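ATP12 ATPase (Paracoccus denitrificans, PDB 2R31) probably acts as an assembly chaperone for F1-ATPase, like mitochondrial ATP12 proteins, which bind the unassembled alpha subunit. Local coordinates at residues 87-92 with 168-173; 122-127 with 135-140; 173-178 with 224-229; 179-184 with 196-201; 185-190 with 232-237. All blocks are in the same frame, centred on the assembly; numbering follows the deposited sequence.

Contact 1: 87-92 with 168-173; sequences DAVAAM and ALHDLV
The imidazole of H170 takes its two neighbours from helix 86-95 on the CD2-NE2 side. V89 CG1 stands at the ring edge, near its plane, 4.4 Å from H170 CD2, while the methyl CE of M92 arrives obliquely, 3.7 Å from H170 NE2. Across the ring, ND1 donates to the next residue of its own helix: D171 OD1 lies in the ring plane, 2.9 Å from H170 ND1, with an N-H...O angle of 157°. That oxygen is met on its anti side, 21° out of the carboxylate plane. The bond helps to hold the ring's rotation. This is helix-on-helix packing at the protein surface, 86-95 against 163-174, with V89 CA and H170 CA 8.4 Å apart; L166, a turn before H170, continues it against V89 and A90. M92 starts out extended, CG opposite the backbone N (chi1 179°), then bends at both later torsions, which brings CE to the ring; the two side chains meet at about a right angle. With an alanine at H170, M92 CE and V89 CG1 would probably lose their shared partner and D171 OD1 its ring N-H. L169 and L172 of the same helix pack on helix 179-186.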
# COMPACT_ATOMS: atom_id res chain seq x y z
N ASP A 87 6.45 -3.99 14.90
CA ASP A 87 6.20 -5.38 15.17
C ASP A 87 4.72 -5.69 15.08
O ASP A 87 4.29 -6.73 14.53
CB ASP A 87 6.77 -5.79 16.51
CG ASP A 87 8.23 -5.61 16.66
OD1 ASP A 87 8.95 -5.83 15.65
OD2 ASP A 87 8.70 -5.31 17.78
N ALA A 88 3.87 -4.83 15.64
CA ALA A 88 2.45 -4.99 15.58
C ALA A 88 1.90 -4.90 14.15
O ALA A 88 1.08 -5.69 13.74
CB ALA A 88 1.71 -3.99 16.47
N VAL A 89 2.38 -3.88 13.41
CA VAL A 89 1.89 -3.68 12.04
C VAL A 89 2.30 -4.87 11.17
O VAL A 89 1.51 -5.36 10.36
CB VAL A 89 2.40 -2.34 11.47
CG1 VAL A 89 2.02 -2.20 9.99
CG2 VAL A 89 1.82 -1.15 12.23
N ALA A 90 3.54 -5.33 11.34
CA ALA A 90 4.00 -6.48 10.56
C ALA A 90 3.15 -7.71 10.83
O ALA A 90 2.80 -8.47 9.91
CB ALA A 90 5.46 -6.76 10.82
N ALA A 91 2.81 -7.96 12.10
CA ALA A 91 2.00 -9.14 12.43
C ALA A 91 0.60 -8.99 11.83
O ALA A 91 0.03 -9.94 11.29
CB ALA A 91 1.93 -9.30 13.92
N MET A 92 0.03 -7.78 11.92
CA MET A 92 -1.30 -7.54 11.40
C MET A 92 -1.36 -7.77 9.89
O MET A 92 -2.29 -8.40 9.37
CB MET A 92 -1.70 -6.10 11.79
CG MET A 92 -3.07 -5.66 11.30
SD MET A 92 -3.14 -5.08 9.63
CE MET A 92 -2.24 -3.57 9.77
N ALA A 168 4.66 1.18 2.82
CA ALA A 168 4.18 1.07 1.44
C ALA A 168 3.27 -0.16 1.27
O ALA A 168 2.24 -0.11 0.61
CB ALA A 168 5.33 0.98 0.47
N LEU A 169 3.68 -1.31 1.84
CA LEU A 169 2.90 -2.53 1.72
C LEU A 169 1.50 -2.35 2.26
O LEU A 169 0.53 -2.94 1.76
CB LEU A 169 3.62 -3.69 2.41
CG LEU A 169 2.88 -5.01 2.37
CD1 LEU A 169 2.74 -5.54 0.95
CD2 LEU A 169 3.54 -6.06 3.26
N HIS A 170 1.37 -1.60 3.36
CA HIS A 170 0.13 -1.56 4.12
C HIS A 170 -1.11 -1.46 3.25
O HIS A 170 -1.98 -2.36 3.32
CB HIS A 170 0.23 -0.41 5.15
CG HIS A 170 -0.93 -0.34 6.07
ND1 HIS A 170 -2.14 0.18 5.69
CD2 HIS A 170 -1.11 -0.74 7.33
CE1 HIS A 170 -2.98 0.08 6.76
NE2 HIS A 170 -2.39 -0.48 7.80
N ASP A 171 -1.26 -0.39 2.50
CA ASP A 171 -2.52 -0.20 1.73
C ASP A 171 -2.64 -1.16 0.56
O ASP A 171 -3.73 -1.47 0.10
CB ASP A 171 -2.66 1.24 1.26
CG ASP A 171 -2.94 2.23 2.34
OD1 ASP A 171 -3.08 1.86 3.53
OD2 ASP A 171 -3.03 3.42 1.95
N LEU A 172 -1.49 -1.63 0.03
CA LEU A 172 -1.50 -2.65 -1.01
C LEU A 172 -2.09 -3.97 -0.52
O LEU A 172 -2.53 -4.78 -1.34
CB LEU A 172 -0.08 -2.84 -1.57
CG LEU A 172 0.47 -1.64 -2.32
CD1 LEU A 172 1.98 -1.83 -2.55
CD2 LEU A 172 -0.25 -1.35 -3.60
N VAL A 173 -2.11 -4.19 0.79
CA VAL A 173 -2.76 -5.32 1.41
C VAL A 173 -4.18 -4.99 1.84
O VAL A 173 -5.13 -5.68 1.53
CB VAL A 173 -1.94 -5.84 2.63
CG1 VAL A 173 -2.69 -6.92 3.40
CG2 VAL A 173 -0.58 -6.34 2.15

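Contact 2: 122-127 with 135-140; sequences PLIDWA and LRITHG
I124 points its CB toward the segment 135-140 and branches there into two arms. The short arm, CG2, reaches the backbone, 3.9 Å from L135 O. On the long arm, CG1 lies 4.4 Å from I137 CG2, a looser touch, and the tip CD1 rests 4.0 Å from L135 CB and 4.1 Å from L135 CD1. CG1 sits opposite the carbonyl carbon (chi1 -63°), which sets both ends of the fork, CG2 and CD1, on L135 and leaves CG1 to brush I137; the I124 and L135 side chains cross at about a right angle. The contact belongs to a beta-alpha-beta unit: helix 110-130 connects strand 104-105 to its parallel partner 138-139, and I124 packs on the chain just before the second strand. R105 of the first strand touches both I124 and I137. A water joins the backbones beside this apolar patch, giving a proton to I124 O at 2.8 Å and accepting one from L135 N, also 2.8 Å from the water oxygen. L135 is buried further by I180 of helix 179-186 and by V150 and L154 of helix 148-159. Farther along, H139 NE2, in one of two modelled conformers, is hydrogen-bonded to a bound Tris, probably from the crystallisation liquor.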
# COMPACT_ATOMS: atom_id res chain seq x y z
N PRO A 122 -3.12 -18.03 -10.77
CA PRO A 122 -1.70 -17.74 -11.03
C PRO A 122 -1.01 -17.08 -9.87
O PRO A 122 0.20 -17.26 -9.68
CB PRO A 122 -1.75 -16.85 -12.26
CG PRO A 122 -3.01 -17.28 -12.98
CD PRO A 122 -3.98 -17.51 -11.86
N LEU A 123 -1.71 -16.25 -9.10
CA LEU A 123 -1.14 -15.57 -7.97
C LEU A 123 -0.94 -16.49 -6.77
O LEU A 123 0.07 -16.40 -6.07
CB LEU A 123 -1.95 -14.30 -7.61
CG LEU A 123 -1.36 -13.18 -8.54
CD1 LEU A 123 -1.85 -13.23 -9.90
CD2 LEU A 123 -0.54 -12.33 -7.71
N ILE A 124 -1.90 -17.39 -6.55
CA ILE A 124 -1.71 -18.46 -5.58
C ILE A 124 -0.46 -19.27 -5.96
O ILE A 124 0.36 -19.61 -5.08
CB ILE A 124 -2.97 -19.33 -5.45
CG1 ILE A 124 -4.21 -18.55 -4.92
CG2 ILE A 124 -2.76 -20.62 -4.64
CD1 ILE A 124 -4.08 -18.06 -3.50
N ASP A 125 -0.32 -19.62 -7.21
CA ASP A 125 0.80 -20.44 -7.66
C ASP A 125 2.11 -19.69 -7.50
O ASP A 125 3.12 -20.26 -7.10
CB ASP A 125 0.64 -20.90 -9.11
CG ASP A 125 -0.53 -21.83 -9.40
OD1 ASP A 125 -1.11 -22.38 -8.44
OD2 ASP A 125 -0.84 -22.01 -10.59
N TRP A 126 2.12 -18.40 -7.80
CA TRP A 126 3.30 -17.56 -7.60
C TRP A 126 3.73 -17.60 -6.14
O TRP A 126 4.90 -17.80 -5.81
CB TRP A 126 3.04 -16.11 -8.05
CG TRP A 126 4.12 -15.21 -7.59
CD1 TRP A 126 5.36 -15.09 -8.18
CD2 TRP A 126 4.09 -14.34 -6.48
NE1 TRP A 126 6.11 -14.19 -7.46
CE2 TRP A 126 5.36 -13.71 -6.42
CE3 TRP A 126 3.12 -14.00 -5.50
CZ2 TRP A 126 5.71 -12.78 -5.44
CZ3 TRP A 126 3.46 -13.09 -4.53
CH2 TRP A 126 4.73 -12.49 -4.51
N ALA A 127 2.82 -17.37 -5.21
CA ALA A 127 3.16 -17.37 -3.80
C ALA A 127 3.64 -18.74 -3.37
O ALA A 127 4.57 -18.86 -2.56
CB ALA A 127 2.01 -16.85 -2.95
N LEU A 135 -1.21 -21.22 -0.40
CA LEU A 135 -2.47 -21.04 0.32
C LEU A 135 -3.50 -22.05 -0.16
O LEU A 135 -3.56 -22.41 -1.31
CB LEU A 135 -3.08 -19.66 0.06
CG LEU A 135 -2.36 -18.49 0.68
CD1 LEU A 135 -3.12 -17.21 0.38
CD2 LEU A 135 -2.23 -18.66 2.21
N ARG A 136 -4.33 -22.43 0.80
CA ARG A 136 -5.52 -23.22 0.52
C ARG A 136 -6.64 -22.28 0.13
O ARG A 136 -6.74 -21.16 0.68
CB ARG A 136 -5.86 -24.04 1.74
CG ARG A 136 -4.77 -25.06 2.18
CD ARG A 136 -5.11 -25.67 3.52
NE ARG A 136 -4.05 -26.62 3.93
CZ ARG A 136 -3.89 -26.99 5.20
NH1 ARG A 136 -4.70 -26.49 6.14
NH2 ARG A 136 -2.94 -27.86 5.51
N ILE A 137 -7.46 -22.74 -0.80
CA ILE A 137 -8.67 -22.00 -1.22
C ILE A 137 -9.92 -22.74 -0.78
O ILE A 137 -9.90 -23.91 -0.45
CB ILE A 137 -8.67 -21.65 -2.72
CG1 ILE A 137 -9.06 -22.90 -3.53
CG2 ILE A 137 -7.35 -21.00 -3.13
CD1 ILE A 137 -9.28 -22.69 -5.01
N THR A 138 -11.02 -22.02 -0.75
CA THR A 138 -12.31 -22.60 -0.48
C THR A 138 -13.35 -21.83 -1.23
O THR A 138 -13.06 -20.77 -1.80
CB THR A 138 -12.59 -22.63 1.05
OG1 THR A 138 -13.72 -23.49 1.23
CG2 THR A 138 -12.77 -21.25 1.66
N HIS A 139 -14.59 -22.29 -1.17
CA HIS A 139 -15.76 -21.87 -1.89
C HIS A 139 -16.91 -21.60 -0.90
O HIS A 139 -17.29 -22.40 -0.04
CB HIS A 139 -16.15 -22.85 -3.01
CG HIS A 139 -15.02 -23.20 -3.91
ND1 HIS A 139 -14.09 -24.17 -3.60
CD2 HIS A 139 -14.62 -22.72 -5.11
CE1 HIS A 139 -13.19 -24.27 -4.56
NE2 HIS A 139 -13.46 -23.42 -5.52
N GLY A 140 -17.51 -20.42 -1.14
CA GLY A 140 -18.66 -20.14 -0.28
C GLY A 140 -18.35 -20.20 1.18
O GLY A 140 -17.28 -19.74 1.61
O HOH W 1 -0.38 -19.38 -2.35

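Contact 3: 173-178 with 224-229; sequences VTLPGS and LAAMRD
L175 lays its branch CD1 against the methyl of A226, with L175 CD1 and A226 CB 3.9 Å apart. The same methyl reaches the next residue of helix 214-236 more loosely, L175 CD1 standing 4.5 Å from M227 CG. L175 carries CG opposite its carbonyl carbon (chi1 -52°) and CD1 fully extended beyond, so that this one branch makes all of its contact with 224-229. P176 meets M227 from the neighbouring position: P176 CG is 4.2 Å from M227 CE. M227 leaves its helix extended and bends at the last torsion (chi3 68°), a turn that carries the methyl to the proline ring, and the two side chains cross obliquely. L175 and M227 were each modelled in two conformers, and these distances hold for one of them. The segment 173-178 is the link by which the chain leaves helix 163-174 and enters helix 179-186. G177 turns the backbone with a positive phi of 77°, S178 N is bonded back to V173 O at 3.0 Å, and S178 takes the N-cap place of the next helix, where its OG bonds to L181 N as well as to D100. P176 also packs on S199 and M227 on A195, both of helix 192-199. Between 173-178 and 224-229 methyl and methylene groups make the contact; they impose little directional restraint, consistent with two side chains that take up more than one position, while the polar bonds that set the turn lie within the link and to D100, L101 and L181, away from helix 214-236.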
# COMPACT_ATOMS: atom_id res chain seq x y z
N VAL A 173 -2.11 -4.19 0.79
CA VAL A 173 -2.76 -5.32 1.41
C VAL A 173 -4.18 -4.99 1.84
O VAL A 173 -5.13 -5.68 1.53
CB VAL A 173 -1.94 -5.84 2.63
CG1 VAL A 173 -2.69 -6.92 3.40
CG2 VAL A 173 -0.58 -6.34 2.15
N THR A 174 -4.33 -3.90 2.64
CA THR A 174 -5.61 -3.66 3.29
C THR A 174 -6.68 -3.20 2.35
O THR A 174 -7.88 -3.54 2.56
CB THR A 174 -5.47 -2.68 4.49
OG1 THR A 174 -5.01 -1.44 3.96
CG2 THR A 174 -4.49 -3.18 5.51
N LEU A 175 -6.37 -2.43 1.32
CA LEU A 175 -7.44 -1.92 0.48
C LEU A 175 -8.03 -3.06 -0.36
O LEU A 175 -9.27 -3.24 -0.35
CB LEU A 175 -6.98 -0.67 -0.27
CG LEU A 175 -6.37 0.45 0.60
CD1 LEU A 175 -5.94 1.62 -0.27
CD2 LEU A 175 -7.29 0.92 1.73
N PRO A 176 -7.27 -3.93 -1.07
CA PRO A 176 -7.89 -5.05 -1.72
C PRO A 176 -8.25 -6.20 -0.79
O PRO A 176 -9.02 -7.10 -1.14
CB PRO A 176 -6.83 -5.46 -2.74
CG PRO A 176 -5.49 -5.11 -2.12
CD PRO A 176 -5.84 -3.77 -1.43
N GLY A 177 -7.66 -6.21 0.41
CA GLY A 177 -7.87 -7.30 1.36
C GLY A 177 -7.11 -8.57 1.06
O GLY A 177 -7.62 -9.68 1.31
N SER A 178 -5.89 -8.45 0.57
CA SER A 178 -5.10 -9.59 0.16
C SER A 178 -3.62 -9.35 0.47
O SER A 178 -3.00 -8.44 -0.08
CB SER A 178 -5.24 -9.85 -1.33
OG SER A 178 -4.40 -10.89 -1.77
N LEU A 224 -7.69 2.81 -6.69
CA LEU A 224 -6.55 2.61 -7.61
C LEU A 224 -5.49 3.64 -7.42
O LEU A 224 -4.29 3.34 -7.36
CB LEU A 224 -7.09 2.59 -9.06
CG LEU A 224 -5.99 2.57 -10.15
CD1 LEU A 224 -5.09 1.35 -10.05
CD2 LEU A 224 -6.64 2.63 -11.54
N ALA A 225 -5.87 4.93 -7.31
CA ALA A 225 -4.86 5.97 -7.16
C ALA A 225 -4.12 5.80 -5.84
O ALA A 225 -2.91 6.03 -5.78
CB ALA A 225 -5.52 7.36 -7.25
N ALA A 226 -4.83 5.41 -4.78
CA ALA A 226 -4.19 5.14 -3.51
C ALA A 226 -3.17 4.02 -3.63
O ALA A 226 -2.07 4.07 -3.05
CB ALA A 226 -5.23 4.81 -2.43
N MET A 227 -3.52 2.97 -4.34
CA MET A 227 -2.60 1.83 -4.52
C MET A 227 -1.40 2.27 -5.36
O MET A 227 -0.26 1.86 -5.08
CB MET A 227 -3.33 0.63 -5.10
CG MET A 227 -4.35 0.03 -4.15
SD MET A 227 -5.37 -1.27 -4.88
CE MET A 227 -4.17 -2.59 -5.16
N ARG A 228 -1.60 3.11 -6.39
CA ARG A 228 -0.49 3.66 -7.15
C ARG A 228 0.44 4.47 -6.26
O ARG A 228 1.66 4.45 -6.41
CB ARG A 228 -0.96 4.52 -8.34
CG ARG A 228 -1.62 3.75 -9.50
CD ARG A 228 -1.93 4.74 -10.64
NE ARG A 228 -2.88 4.28 -11.62
CZ ARG A 228 -2.54 3.56 -12.69
NH1 ARG A 228 -1.22 3.28 -12.74
NH2 ARG A 228 -3.36 3.10 -13.63
N ASP A 229 -0.13 5.23 -5.32
CA ASP A 229 0.69 6.03 -4.40
C ASP A 229 1.53 5.12 -3.50
O ASP A 229 2.70 5.41 -3.26
CB ASP A 229 -0.19 6.96 -3.60
CG ASP A 229 -0.68 8.21 -4.33
OD1 ASP A 229 -0.03 8.62 -5.33
OD2 ASP A 229 -1.71 8.79 -3.88

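Contact 4: 179-184 with 196-201; sequences LILGLA and HALSRI
Two consecutive residues of the segment 196-201, L198 and S199, receive the side chain of L181. The segment opens at H196, whose CB points away from helix 179-186 and whose ring packs on A220, L224 and M227 of helix 214-236; R200 CG lies over the rim of one face. The carbonyl of H196 is taken up by S199, with OG donating to H196 O at 2.7 Å, and the donor tilted 18° from the carbonyl plane. L198 then points its CB toward L181 and touches branch to branch, L198 CD1 lying 4.0 Å from L181 CD2. Its carbonyl oxygen accepts a hydrogen bond from W120 NE1 of helix 110-130. At S199 the hydroxyl lies between the backbone N and the carbonyl carbon (chi1 76°), which folds OG back onto the previous turn and leaves CB to face the other leucine branch, S199 CB being 4.0 Å from L181 CD1. The fork of L181 is thus split, one methyl to each residue. R200 N returns to A197 O at 3.1 Å as the helix ends; R200 occupies the N-cap position of helix 201-210, and its guanidinium forms salt bridges with E203 and E217. Helices 179-186 and 192-199 run in broadly opposite directions, joined by a short turn, and L181 bridges them, with I190 packing beside it: an alpha-helical hairpin.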
# COMPACT_ATOMS: atom_id res chain seq x y z
N LEU A 179 -3.05 -10.22 1.32
CA LEU A 179 -1.59 -10.20 1.46
C LEU A 179 -0.91 -10.63 0.19
O LEU A 179 0.14 -10.06 -0.16
CB LEU A 179 -1.18 -11.11 2.65
CG LEU A 179 0.33 -11.14 2.89
CD1 LEU A 179 0.90 -9.79 3.21
CD2 LEU A 179 0.62 -12.12 4.03
N ILE A 180 -1.44 -11.65 -0.50
CA ILE A 180 -0.78 -12.11 -1.72
C ILE A 180 -0.71 -11.00 -2.77
O ILE A 180 0.34 -10.81 -3.40
CB ILE A 180 -1.42 -13.38 -2.26
CG1 ILE A 180 -1.39 -14.52 -1.22
CG2 ILE A 180 -0.78 -13.80 -3.58
CD1 ILE A 180 -0.02 -14.75 -0.54
N LEU A 181 -1.81 -10.27 -2.99
CA LEU A 181 -1.73 -9.19 -3.96
C LEU A 181 -0.77 -8.11 -3.54
O LEU A 181 -0.04 -7.54 -4.37
CB LEU A 181 -3.10 -8.57 -4.24
CG LEU A 181 -4.14 -9.48 -4.92
CD1 LEU A 181 -5.44 -8.73 -5.08
CD2 LEU A 181 -3.65 -10.00 -6.25
N GLY A 182 -0.71 -7.77 -2.24
CA GLY A 182 0.24 -6.77 -1.82
C GLY A 182 1.70 -7.20 -2.00
O GLY A 182 2.53 -6.44 -2.49
N LEU A 183 1.99 -8.44 -1.58
CA LEU A 183 3.34 -8.97 -1.77
C LEU A 183 3.69 -9.07 -3.26
O LEU A 183 4.82 -8.81 -3.65
CB LEU A 183 3.52 -10.33 -1.10
CG LEU A 183 3.47 -10.29 0.43
CD1 LEU A 183 3.52 -11.70 0.98
CD2 LEU A 183 4.56 -9.45 1.02
N ALA A 184 2.71 -9.44 -4.11
CA ALA A 184 3.00 -9.55 -5.53
C ALA A 184 3.37 -8.21 -6.12
O ALA A 184 4.20 -8.16 -7.05
CB ALA A 184 1.81 -10.17 -6.24
N HIS A 196 -5.22 -4.15 -8.47
CA HIS A 196 -6.55 -3.53 -8.30
C HIS A 196 -7.60 -4.25 -9.14
O HIS A 196 -8.68 -4.65 -8.64
CB HIS A 196 -6.44 -2.05 -8.68
CG HIS A 196 -7.75 -1.35 -8.61
ND1 HIS A 196 -8.43 -1.11 -7.45
CD2 HIS A 196 -8.46 -0.87 -9.68
CE1 HIS A 196 -9.54 -0.43 -7.80
NE2 HIS A 196 -9.58 -0.29 -9.10
N ALA A 197 -7.30 -4.48 -10.42
CA ALA A 197 -8.23 -5.19 -11.29
C ALA A 197 -8.53 -6.58 -10.75
O ALA A 197 -9.73 -7.01 -10.69
CB ALA A 197 -7.70 -5.22 -12.70
N LEU A 198 -7.51 -7.31 -10.36
CA LEU A 198 -7.73 -8.67 -9.83
C LEU A 198 -8.63 -8.66 -8.62
O LEU A 198 -9.44 -9.55 -8.40
CB LEU A 198 -6.40 -9.37 -9.49
CG LEU A 198 -5.55 -9.74 -10.68
CD1 LEU A 198 -4.20 -10.26 -10.19
CD2 LEU A 198 -6.24 -10.80 -11.55
N SER A 199 -8.47 -7.62 -7.78
CA SER A 199 -9.21 -7.56 -6.54
C SER A 199 -10.71 -7.34 -6.77
O SER A 199 -11.50 -7.60 -5.88
CB SER A 199 -8.70 -6.47 -5.63
OG SER A 199 -9.09 -5.16 -6.05
N ARG A 200 -11.06 -6.84 -7.95
CA ARG A 200 -12.43 -6.45 -8.31
C ARG A 200 -13.19 -7.49 -9.10
O ARG A 200 -14.27 -7.16 -9.61
CB ARG A 200 -12.43 -5.13 -9.08
CG ARG A 200 -11.94 -3.95 -8.37
CD ARG A 200 -12.25 -2.73 -9.17
NE ARG A 200 -13.65 -2.46 -9.21
CZ ARG A 200 -14.59 -1.87 -9.84
NH1 ARG A 200 -14.32 -1.27 -11.01
NH2 ARG A 200 -15.90 -1.80 -9.53
N ILE A 201 -12.71 -8.71 -9.22
CA ILE A 201 -13.39 -9.67 -10.10
C ILE A 201 -14.84 -9.84 -9.73
O ILE A 201 -15.70 -9.87 -10.64
CB ILE A 201 -12.61 -11.02 -10.15
CG1 ILE A 201 -11.33 -10.85 -10.98
CG2 ILE A 201 -13.47 -12.15 -10.65
CD1 ILE A 201 -10.38 -12.04 -10.97

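Contact 5: 185-190 with 232-237; sequences VIRGRI and RFWHLT
The last turn of helix 179-186 comes up against helix 214-236 with I186 CA and W234 CA 6.8 Å apart, just before G188 closes the first helix in a Schellman motif. I186 lies across one face of the W234 indole. Its CB stands 3.6 Å from the centroid of the six-membered ring, 9° off the normal, a CH-pi contact, while I186 CG2 is 3.6 Å from W234 CD2. CG1 sits between the backbone N and the carbonyl carbon (chi1 66°), and from there sends CD1 to the far end of the indole, 3.8 Å from W234 CZ3. W234 NE1 comes within 3.3 Å of I186 O, but the angle is too poor for a hydrogen bond. R187 approaches obliquely, NH2 3.9 Å from W234 CH2, its guanidinium plane 82° from the indole; its NH1 forms a salt bridge with E157. R238 adds a cation-pi contact to W234. An alanine in place of W234 would probably leave I186 without the flat surface beneath CB, CG2 and CD1 and open a gap between the two helices. The join thus depends on dispersion and CH-pi contact over a broad buried ring, with the charged groups set about it.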
# COMPACT_ATOMS: atom_id res chain seq x y z
N VAL A 185 2.82 -7.11 -5.62
CA VAL A 185 3.20 -5.79 -6.10
C VAL A 185 4.63 -5.48 -5.64
O VAL A 185 5.50 -5.12 -6.43
CB VAL A 185 2.21 -4.71 -5.67
CG1 VAL A 185 2.77 -3.32 -6.03
CG2 VAL A 185 0.86 -4.94 -6.31
N ILE A 186 4.91 -5.58 -4.33
CA ILE A 186 6.23 -5.15 -3.86
C ILE A 186 7.34 -6.08 -4.36
O ILE A 186 8.49 -5.64 -4.48
CB ILE A 186 6.27 -4.96 -2.33
CG1 ILE A 186 6.10 -6.21 -1.53
CG2 ILE A 186 5.29 -3.85 -1.91
CD1 ILE A 186 6.65 -6.14 -0.11
N ARG A 187 7.01 -7.34 -4.66
CA ARG A 187 8.00 -8.32 -5.17
C ARG A 187 8.06 -8.32 -6.70
O ARG A 187 8.84 -9.13 -7.25
CB ARG A 187 7.77 -9.70 -4.58
CG ARG A 187 7.90 -9.76 -3.07
CD ARG A 187 9.08 -9.06 -2.48
NE ARG A 187 9.31 -9.35 -1.08
CZ ARG A 187 10.14 -8.66 -0.31
NH1 ARG A 187 10.34 -9.07 0.95
NH2 ARG A 187 10.75 -7.57 -0.75
N GLY A 188 7.31 -7.49 -7.38
CA GLY A 188 7.45 -7.33 -8.81
C GLY A 188 6.76 -8.33 -9.69
O GLY A 188 7.00 -8.31 -10.89
N ARG A 189 5.86 -9.11 -9.14
CA ARG A 189 5.09 -10.08 -9.92
C ARG A 189 3.95 -9.42 -10.70
O ARG A 189 3.63 -9.88 -11.82
CB ARG A 189 4.61 -11.20 -9.02
CG ARG A 189 3.66 -12.21 -9.66
CD ARG A 189 4.23 -12.93 -10.85
NE ARG A 189 3.30 -13.89 -11.41
CZ ARG A 189 2.25 -13.58 -12.17
NH1 ARG A 189 2.05 -12.32 -12.47
NH2 ARG A 189 1.43 -14.55 -12.62
N ILE A 190 3.32 -8.41 -10.13
CA ILE A 190 2.28 -7.61 -10.78
C ILE A 190 2.49 -6.16 -10.39
O ILE A 190 3.19 -5.89 -9.41
CB ILE A 190 0.85 -8.07 -10.44
CG1 ILE A 190 0.56 -7.89 -8.93
CG2 ILE A 190 0.56 -9.45 -10.95
CD1 ILE A 190 -0.79 -8.37 -8.46
N ARG A 232 4.35 3.64 -5.60
CA ARG A 232 5.40 4.66 -5.82
C ARG A 232 6.29 4.79 -4.60
O ARG A 232 7.51 4.89 -4.70
CB ARG A 232 4.69 5.98 -6.17
CG ARG A 232 5.63 7.14 -6.40
CD ARG A 232 6.61 6.93 -7.55
NE ARG A 232 7.21 8.20 -7.91
CZ ARG A 232 8.30 8.31 -8.65
NH1 ARG A 232 8.91 7.23 -9.12
NH2 ARG A 232 8.77 9.53 -8.93
N PHE A 233 5.68 4.83 -3.39
CA PHE A 233 6.45 4.93 -2.17
C PHE A 233 7.35 3.72 -2.00
O PHE A 233 8.52 3.87 -1.56
CB PHE A 233 5.46 5.09 -0.99
CG PHE A 233 6.08 5.56 0.29
CD1 PHE A 233 6.51 6.86 0.42
CD2 PHE A 233 6.25 4.75 1.40
CE1 PHE A 233 7.03 7.37 1.59
CE2 PHE A 233 6.75 5.25 2.60
CZ PHE A 233 7.12 6.55 2.68
N TRP A 234 6.88 2.52 -2.33
CA TRP A 234 7.71 1.32 -2.31
C TRP A 234 8.95 1.53 -3.17
O TRP A 234 10.10 1.34 -2.73
CB TRP A 234 6.91 0.07 -2.82
CG TRP A 234 7.87 -1.07 -2.96
CD1 TRP A 234 8.48 -1.47 -4.10
CD2 TRP A 234 8.36 -1.92 -1.92
NE1 TRP A 234 9.34 -2.51 -3.84
CE2 TRP A 234 9.29 -2.81 -2.52
CE3 TRP A 234 8.13 -2.05 -0.55
CZ2 TRP A 234 9.97 -3.78 -1.80
CZ3 TRP A 234 8.80 -2.99 0.17
CH2 TRP A 234 9.71 -3.86 -0.45
N HIS A 235 8.76 1.89 -4.44
CA HIS A 235 9.90 1.98 -5.35
C HIS A 235 10.88 3.05 -4.90
O HIS A 235 12.11 2.87 -4.97
CB HIS A 235 9.44 2.21 -6.77
CG HIS A 235 8.77 1.04 -7.39
ND1 HIS A 235 9.38 -0.17 -7.52
CD2 HIS A 235 7.51 0.94 -7.85
CE1 HIS A 235 8.48 -1.00 -8.09
NE2 HIS A 235 7.34 -0.34 -8.33
N LEU A 236 10.38 4.20 -4.45
CA LEU A 236 11.26 5.29 -4.07
C LEU A 236 12.08 4.99 -2.83
O LEU A 236 13.09 5.65 -2.61
CB LEU A 236 10.47 6.57 -3.86
CG LEU A 236 9.96 7.25 -5.13
CD1 LEU A 236 9.01 8.36 -4.75
CD2 LEU A 236 11.07 7.79 -5.98
N THR A 237 11.64 4.05 -2.00
CA THR A 237 12.32 3.73 -0.74
C THR A 237 13.28 2.55 -0.87
O THR A 237 13.89 2.18 0.14
CB THR A 237 11.31 3.54 0.40
OG1 THR A 237 10.41 2.48 0.10
CG2 THR A 237 10.59 4.86 0.70

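Contacts 1, 3, 4 and 5 are linked through the helices 163-174, 179-186 and 214-236. Contacts 1 and 3 have V173 in common, at the end of helix 163-174, with centres 12 Å apart. Contacts 4 and 5 follow each other on helix 179-186, where A184 O probably accepts bonds from R189 N and I190 N. Helix 214-236 serves contacts 3 and 5, also 12 Å apart. Contacts 3 and 4 lie closest, 8 Å between centres, and meet through P176 and S199. Contact 2, where the Tris probably from the crystallisation liquor lies, sits 21 Å from the chain's centre; it touches contact 4 through L123, W126 and L135, and contact 5 through W126 with R187 and R189.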